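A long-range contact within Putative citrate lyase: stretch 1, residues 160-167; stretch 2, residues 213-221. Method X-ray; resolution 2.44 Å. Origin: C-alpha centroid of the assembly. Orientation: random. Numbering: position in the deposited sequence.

Stretch 1 160-167: DVFQIAEL
Stretch 2, residues 213-221: AAALANGIV

Contact between residues 160-167 and 213-221 of one chain, at least 49 residues apart in sequence at every touching pair, burying 337 Å² over both sides. Backbone: Asp160 (phi/psi -95/14) sits at the N-cap position of a short helix that includes Val161, Phe162, Gln163 and Ile164; Ile164 N bonds to Asp160 O (2.8 Å) and Ala165 N to Val161 O (2.9 Å). Ile164 to Leu167 form a type I turn, with Leu167 N to Ile164 O at 2.9 Å. The second stretch enters as helix from earlier in the chain, with Ala217 N to Ala213 O at 3.0 Å. Beyond it, Asn218 (-120/23) and Gly219 (59/39, a positive phi that favours glycine) turn the chain, and Ile220 N bonds back to Ala215 O (2.8 Å) before Val221 extends (-78/124). In register, Phe162 CA lies 5.1 Å from Ala214 CA, and Ala165 CA 5.9 Å from Ala215 CA, a close approach in which Ala165 and Ala214 point their small side chains toward the opposing stretch.

Ring packing: Phe162 (chi1 -82°, m; chi2 -90°) leaves its backbone sideways, but its end comes nearer the second helix. Ala214 CB stands 3.7 Å from the centroid of the Phe162 ring and 2° off its normal, a CH-pi contact almost exactly over the face. Phe162 CE1 is 3.6 Å from Ala214 CA, while Phe162 CZ reaches Ala213 CB at 4.1 Å.

Apolar packing: Ala214 CB also meets Val161 CG2 (Val161 chi1 73°, p) at 3.8 Å and Ala165 CB at 4.2 Å, so one methyl touches three side chains of the first stretch. Ala165 CB lies 4.0 Å from Ile220 CD1. Ile220 (chi1 -67°, m; chi2 162°, t) points toward the first stretch, bringing its CD1 within 3.1 Å of Ala165 O, a tight van der Waals approach.

Polar contacts: no direct hydrogen bond crosses the interface. Asn218 (chi1 -72°, m; chi2 -78°) instead folds back on its own stretch, ND2 donating to Ala214 O at 2.8 Å and 172°; Ala165 CB rests 3.3 Å from that same Asn218 ND2 and 3.4 Å from Ala214 O, close contacts and not hydrogen bonds. Glu166 (chi1 -78°, m; chi2 -133°, off) points away at CA-to-CB, yet its CG lies 3.5 Å from Asn218 OD1. One water supplies the polar link: it accepts from Asn218 ND2 (3.0 Å) and donates to Phe162 O (2.9 Å) and Glu166 OE2 (3.2 Å), bridging Asn218 ND2 and Phe162 O, which are themselves 4.4 Å apart.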

ATOM      1  N   ASP C 160      -5.153  -9.929  -5.712  1.00 41.99           N
ATOM      2  CA  ASP C 160      -5.639 -11.042  -4.892  1.00 42.19           C
ATOM      3  C   ASP C 160      -4.595 -11.699  -4.007  1.00 42.77           C
ATOM      4  O   ASP C 160      -4.877 -12.761  -3.451  1.00 41.75           O
ATOM      5  CB  ASP C 160      -6.243 -12.133  -5.797  1.00 44.84           C
ATOM      6  CG  ASP C 160      -7.465 -11.712  -6.595  1.00 58.60           C
ATOM      7  OD1 ASP C 160      -8.072 -10.667  -6.257  1.00 62.49           O
ATOM      8  OD2 ASP C 160      -7.870 -12.469  -7.489  1.00 65.26           O
ATOM      9  N   VAL C 161      -3.427 -11.059  -3.816  1.00 38.68           N
ATOM     10  CA  VAL C 161      -2.321 -11.647  -3.050  1.00 36.62           C
ATOM     11  C   VAL C 161      -2.732 -12.102  -1.609  1.00 46.18           C
ATOM     12  O   VAL C 161      -2.329 -13.205  -1.201  1.00 46.63           O
ATOM     13  CB  VAL C 161      -1.034 -10.800  -3.053  1.00 36.72           C
ATOM     14  CG1 VAL C 161      -1.137  -9.539  -2.172  1.00 35.81           C
ATOM     15  CG2 VAL C 161       0.171 -11.668  -2.699  1.00 35.23           C
ATOM     16  N   PHE C 162      -3.558 -11.313  -0.883  1.00 43.08           N
ATOM     17  CA  PHE C 162      -3.966 -11.678   0.470  1.00 43.21           C
ATOM     18  C   PHE C 162      -4.937 -12.868   0.475  1.00 48.09           C
ATOM     19  O   PHE C 162      -4.923 -13.684   1.411  1.00 48.85           O
ATOM     20  CB  PHE C 162      -4.553 -10.478   1.219  1.00 45.31           C
ATOM     21  CG  PHE C 162      -3.460  -9.618   1.808  1.00 45.90           C
ATOM     22  CD1 PHE C 162      -2.982  -9.853   3.095  1.00 47.72           C
ATOM     23  CD2 PHE C 162      -2.876  -8.594   1.061  1.00 45.66           C
ATOM     24  CE1 PHE C 162      -1.950  -9.065   3.629  1.00 47.54           C
ATOM     25  CE2 PHE C 162      -1.832  -7.820   1.593  1.00 46.83           C
ATOM     26  CZ  PHE C 162      -1.378  -8.059   2.869  1.00 44.97           C
ATOM     27  N   GLN C 163      -5.715 -13.001  -0.589  1.00 44.20           N
ATOM     28  CA  GLN C 163      -6.642 -14.116  -0.757  1.00 45.68           C
ATOM     29  C   GLN C 163      -5.845 -15.377  -1.152  1.00 49.34           C
ATOM     30  O   GLN C 163      -6.052 -16.445  -0.584  1.00 47.96           O
ATOM     31  CB  GLN C 163      -7.685 -13.743  -1.800  1.00 47.76           C
ATOM     32  CG  GLN C 163      -8.944 -14.512  -1.703  1.00 74.49           C
ATOM     33  CD  GLN C 163     -10.018 -13.727  -2.385  1.00104.70           C
ATOM     34  OE1 GLN C 163      -9.950 -13.443  -3.591  1.00100.15           O
ATOM     35  NE2 GLN C 163     -11.009 -13.304  -1.615  1.00104.31           N
ATOM     36  N   ILE C 164      -4.871 -15.219  -2.063  1.00 46.00           N
ATOM     37  CA  ILE C 164      -3.984 -16.306  -2.495  1.00 44.93           C
ATOM     38  C   ILE C 164      -3.207 -16.834  -1.273  1.00 47.19           C
ATOM     39  O   ILE C 164      -3.185 -18.033  -1.051  1.00 47.80           O
ATOM     40  CB  ILE C 164      -3.045 -15.822  -3.643  1.00 46.47           C
ATOM     41  CG1 ILE C 164      -3.831 -15.648  -4.962  1.00 46.72           C
ATOM     42  CG2 ILE C 164      -1.841 -16.748  -3.822  1.00 45.12           C
ATOM     43  CD1 ILE C 164      -3.108 -14.941  -6.102  1.00 45.90           C
ATOM     44  N   ALA C 165      -2.644 -15.941  -0.450  1.00 42.58           N
ATOM     45  CA  ALA C 165      -1.860 -16.310   0.733  1.00 41.85           C
ATOM     46  C   ALA C 165      -2.662 -17.126   1.777  1.00 49.20           C
ATOM     47  O   ALA C 165      -2.069 -17.819   2.600  1.00 51.20           O
ATOM     48  CB  ALA C 165      -1.289 -15.068   1.385  1.00 42.20           C
ATOM     49  N   GLU C 166      -3.986 -17.086   1.715  1.00 45.77           N
ATOM     50  CA  GLU C 166      -4.830 -17.828   2.628  1.00 47.42           C
ATOM     51  C   GLU C 166      -5.144 -19.234   2.134  1.00 48.38           C
ATOM     52  O   GLU C 166      -5.693 -20.026   2.906  1.00 48.36           O
ATOM     53  CB  GLU C 166      -6.140 -17.049   2.866  1.00 50.73           C
ATOM     54  CG  GLU C 166      -5.929 -15.913   3.848  1.00 58.38           C
ATOM     55  CD  GLU C 166      -6.964 -15.830   4.938  1.00 81.52           C
ATOM     56  OE1 GLU C 166      -7.668 -16.839   5.169  1.00 65.60           O
ATOM     57  OE2 GLU C 166      -6.976 -14.799   5.647  1.00 96.56           O
ATOM     58  N   LEU C 167      -4.789 -19.543   0.864  1.00 42.04           N
ATOM     59  CA  LEU C 167      -5.062 -20.832   0.263  1.00 42.24           C
ATOM     60  C   LEU C 167      -4.203 -21.932   0.893  1.00 50.01           C
ATOM     61  O   LEU C 167      -3.107 -21.636   1.375  1.00 48.77           O
ATOM     62  CB  LEU C 167      -4.880 -20.786  -1.257  1.00 40.53           C
ATOM     63  CG  LEU C 167      -5.910 -19.919  -1.994  1.00 44.02           C
ATOM     64  CD1 LEU C 167      -5.516 -19.745  -3.441  1.00 41.62           C
ATOM     65  CD2 LEU C 167      -7.310 -20.510  -1.889  1.00 46.30           C
ATOM     66  N   ALA C 213       4.247  -8.725   2.655  1.00 38.12           N
ATOM     67  CA  ALA C 213       3.272  -8.506   3.718  1.00 38.83           C
ATOM     68  C   ALA C 213       2.219  -9.629   3.760  1.00 41.57           C
ATOM     69  O   ALA C 213       1.908 -10.104   4.846  1.00 41.85           O
ATOM     70  CB  ALA C 213       2.593  -7.144   3.541  1.00 39.31           C
ATOM     71  N   ALA C 214       1.711 -10.068   2.580  1.00 39.17           N
ATOM     72  CA  ALA C 214       0.703 -11.125   2.453  1.00 40.40           C
ATOM     73  C   ALA C 214       1.261 -12.482   2.858  1.00 43.37           C
ATOM     74  O   ALA C 214       0.575 -13.250   3.527  1.00 42.57           O
ATOM     75  CB  ALA C 214       0.178 -11.182   1.026  1.00 40.89           C
ATOM     76  N   ALA C 215       2.504 -12.770   2.434  1.00 40.02           N
ATOM     77  CA  ALA C 215       3.201 -14.012   2.707  1.00 39.05           C
ATOM     78  C   ALA C 215       3.473 -14.148   4.188  1.00 45.36           C
ATOM     79  O   ALA C 215       3.014 -15.122   4.815  1.00 48.28           O
ATOM     80  CB  ALA C 215       4.501 -14.069   1.914  1.00 38.90           C
ATOM     81  N   LEU C 216       4.139 -13.133   4.777  1.00 39.62           N
ATOM     82  CA  LEU C 216       4.488 -13.144   6.193  1.00 39.36           C
ATOM     83  C   LEU C 216       3.253 -13.127   7.089  1.00 45.92           C
ATOM     84  O   LEU C 216       3.274 -13.776   8.128  1.00 48.10           O
ATOM     85  CB  LEU C 216       5.452 -12.012   6.555  1.00 38.20           C
ATOM     86  CG  LEU C 216       6.816 -12.061   5.866  1.00 38.31           C
ATOM     87  CD1 LEU C 216       7.611 -10.859   6.213  1.00 37.40           C
ATOM     88  CD2 LEU C 216       7.570 -13.349   6.176  1.00 37.28           C
ATOM     89  N   ALA C 217       2.164 -12.476   6.658  1.00 42.29           N
ATOM     90  CA  ALA C 217       0.906 -12.469   7.420  1.00 42.75           C
ATOM     91  C   ALA C 217       0.298 -13.862   7.517  1.00 45.76           C
ATOM     92  O   ALA C 217      -0.477 -14.116   8.425  1.00 46.31           O
ATOM     93  CB  ALA C 217      -0.098 -11.528   6.773  1.00 42.52           C
ATOM     94  N   ASN C 218       0.657 -14.762   6.596  1.00 41.82           N
ATOM     95  CA  ASN C 218       0.073 -16.103   6.528  1.00 42.27           C
ATOM     96  C   ASN C 218       1.088 -17.244   6.699  1.00 44.65           C
ATOM     97  O   ASN C 218       0.824 -18.362   6.265  1.00 43.19           O
ATOM     98  CB  ASN C 218      -0.647 -16.239   5.181  1.00 40.90           C
ATOM     99  CG  ASN C 218      -1.906 -15.434   5.151  1.00 51.03           C
ATOM    100  OD1 ASN C 218      -2.922 -15.840   5.705  1.00 45.84           O
ATOM    101  ND2 ASN C 218      -1.858 -14.252   4.570  1.00 37.35           N
ATOM    102  N   GLY C 219       2.223 -16.960   7.329  1.00 41.98           N
ATOM    103  CA  GLY C 219       3.273 -17.954   7.569  1.00 42.04           C
ATOM    104  C   GLY C 219       3.811 -18.570   6.294  1.00 45.71           C
ATOM    105  O   GLY C 219       4.050 -19.778   6.229  1.00 46.89           O
ATOM    106  N   ILE C 220       3.961 -17.741   5.260  1.00 39.75           N
ATOM    107  CA  ILE C 220       4.473 -18.151   3.957  1.00 38.00           C
ATOM    108  C   ILE C 220       5.789 -17.436   3.735  1.00 40.96           C
ATOM    109  O   ILE C 220       5.935 -16.281   4.125  1.00 40.15           O
ATOM    110  CB  ILE C 220       3.427 -17.864   2.828  1.00 39.61           C
ATOM    111  CG1 ILE C 220       2.171 -18.765   3.005  1.00 42.43           C
ATOM    112  CG2 ILE C 220       4.012 -18.043   1.445  1.00 36.62           C
ATOM    113  CD1 ILE C 220       0.982 -18.281   2.264  1.00 52.62           C
ATOM    114  N   VAL C 221       6.745 -18.130   3.120  1.00 38.18           N
ATOM    115  CA  VAL C 221       8.039 -17.572   2.789  1.00 37.47           C
ATOM    116  C   VAL C 221       7.907 -16.673   1.531  1.00 40.06           C
ATOM    117  O   VAL C 221       7.473 -17.151   0.472  1.00 38.43           O
ATOM    118  CB  VAL C 221       9.105 -18.698   2.593  1.00 39.68           C
ATOM    119  CG1 VAL C 221      10.372 -18.164   1.930  1.00 37.87           C
ATOM    120  CG2 VAL C 221       9.429 -19.373   3.918  1.00 40.41           C
TER
HETATM  121  O   HOH W   1      -4.653 -13.168   4.215  1.00 49.86           O